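Local coordinates for variable region-containing chitin-binding protein 3 (Branchiostoma floridae, PDB 2FBO) that probably binds chitin as an immune-type receptor of amphioxus, this piece being its two tandem V-type immunoglobulin domains, at residues A[164-169]-A[232-237]. Sequence-based numbering, arbitrary orientation.
Sequences ANANVT and LATGQG
Leu232 CG lies beside its backbone N (chi1 -59°) and anti to its carbonyl carbon, and Val168 holds CG2 in the same relation to its own. As a cross-strand pair on one sheet face, the two side chains lie side by side and point the same way, and these torsions bring Leu232 CD2 against the valine methyls. It sits 3.5 Å from Val168 CG2 and 3.8 Å from Val168 CG1. Both residues are buried. Leu232 CB also meets the methyl of Ala166, which has Thr234 CG2 at 3.7 Å from its CB.

Strands 167-175 and 226-233 are neighbouring antiparallel strands of the second V-type domain, and correspond to C and F of the immunoglobulin fold. The contact lies where the first strand begins and the second ends. Val168 and Leu232 form a non-hydrogen-bonded pair; Asn167 and Ala233 form a hydrogen-bonded one. Asn167 N donates a hydrogen bond to Ala233 O at 2.8 Å, and Ala233 N donates one to Asn167 O at 3.0 Å. Leu232 CA adds a CA-H...O contact to that same Asn167 O, at 3.3 Å.

The side chains of Asn167 and Ala233 lie on the face opposite Val168 and Leu232. Asn190 OD1, on strand 184-191, accepts Asn167 ND2 and is also hydrogen-bonded to Thr169 OG1.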
loop_
_atom_site.group_PDB
_atom_site.type_symbol
_atom_site.label_atom_id
_atom_site.label_comp_id
_atom_site.label_asym_id
_atom_site.label_seq_id
_atom_site.Cartn_x
_atom_site.Cartn_y
_atom_site.Cartn_z
ATOM N N ALA A 164 -4.700 -11.961 14.844
ATOM C CA ALA A 164 -5.236 -12.068 16.197
ATOM C C ALA A 164 -4.606 -11.062 17.153
ATOM O O ALA A 164 -3.385 -10.928 17.218
ATOM C CB ALA A 164 -5.033 -13.483 16.727
ATOM N N ASN A 165 -5.455 -10.356 17.894
ATOM C CA ASN A 165 -5.004 -9.370 18.869
ATOM C C ASN A 165 -4.099 -8.279 18.299
ATOM O O ASN A 165 -3.191 -7.798 18.979
ATOM C CB ASN A 165 -4.290 -10.078 20.023
ATOM C CG ASN A 165 -5.210 -11.001 20.798
ATOM O OD1 ASN A 165 -5.860 -11.873 20.220
ATOM N ND2 ASN A 165 -5.269 -10.816 22.110
ATOM N N ALA A 166 -4.352 -7.878 17.059
ATOM C CA ALA A 166 -3.545 -6.836 16.431
ATOM C C ALA A 166 -4.046 -5.441 16.785
ATOM O O ALA A 166 -5.244 -5.229 16.971
ATOM C CB ALA A 166 -3.561 -7.010 14.919
ATOM N N ASN A 167 -3.119 -4.495 16.893
ATOM C CA ASN A 167 -3.484 -3.113 17.158
ATOM C C ASN A 167 -4.084 -2.691 15.820
ATOM O O ASN A 167 -3.617 -3.138 14.766
ATOM C CB ASN A 167 -2.239 -2.274 17.452
ATOM C CG ASN A 167 -2.577 -0.888 17.964
ATOM O OD1 ASN A 167 -2.790 -0.693 19.161
ATOM N ND2 ASN A 167 -2.642 0.083 17.057
ATOM N N VAL A 168 -5.117 -1.852 15.852
ATOM C CA VAL A 168 -5.765 -1.403 14.621
ATOM C C VAL A 168 -5.700 0.109 14.472
ATOM O O VAL A 168 -6.068 0.847 15.391
ATOM C CB VAL A 168 -7.255 -1.815 14.584
ATOM C CG1 VAL A 168 -7.864 -1.443 13.239
ATOM C CG2 VAL A 168 -7.391 -3.305 14.844
ATOM N N THR A 169 -5.227 0.569 13.317
ATOM C CA THR A 169 -5.142 1.998 13.055
ATOM C C THR A 169 -5.627 2.301 11.648
ATOM O O THR A 169 -5.155 1.701 10.681
ATOM C CB THR A 169 -3.703 2.524 13.165
ATOM O OG1 THR A 169 -3.147 2.163 14.433
ATOM C CG2 THR A 169 -3.686 4.044 13.023
ATOM N N LEU A 232 -3.045 -3.077 10.454
ATOM C CA LEU A 232 -3.047 -3.969 11.602
ATOM C C LEU A 232 -1.586 -4.213 11.953
ATOM O O LEU A 232 -0.780 -4.517 11.071
ATOM C CB LEU A 232 -3.730 -5.292 11.259
ATOM C CG LEU A 232 -5.181 -5.213 10.784
ATOM C CD1 LEU A 232 -5.708 -6.617 10.531
ATOM C CD2 LEU A 232 -6.031 -4.509 11.836
ATOM N N ALA A 233 -1.239 -4.060 13.226
ATOM C CA ALA A 233 0.135 -4.271 13.666
ATOM C C ALA A 233 0.205 -5.129 14.924
ATOM O O ALA A 233 -0.478 -4.857 15.916
ATOM C CB ALA A 233 0.818 -2.933 13.909
ATOM N N THR A 234 1.039 -6.165 14.874
ATOM C CA THR A 234 1.213 -7.081 15.995
ATOM C C THR A 234 2.579 -6.906 16.647
ATOM O O THR A 234 2.933 -7.646 17.565
ATOM C CB THR A 234 1.072 -8.557 15.543
ATOM O OG1 THR A 234 2.024 -8.841 14.510
ATOM C CG2 THR A 234 -0.324 -8.825 15.012
ATOM N N GLY A 235 3.341 -5.926 16.166
ATOM C CA GLY A 235 4.662 -5.670 16.710
ATOM C C GLY A 235 5.375 -4.536 15.996
ATOM O O GLY A 235 4.805 -3.890 15.115
ATOM N N GLN A 236 6.629 -4.294 16.369
ATOM C CA GLN A 236 7.387 -3.223 15.748
ATOM C C GLN A 236 8.152 -3.625 14.497
ATOM O O GLN A 236 8.657 -2.766 13.778
ATOM N N GLY A 237 8.238 -4.925 14.229
ATOM C CA GLY A 237 8.961 -5.391 13.053
ATOM C C GLY A 237 8.191 -5.174 11.763
ATOM O O GLY A 237 6.966 -5.109 11.783
#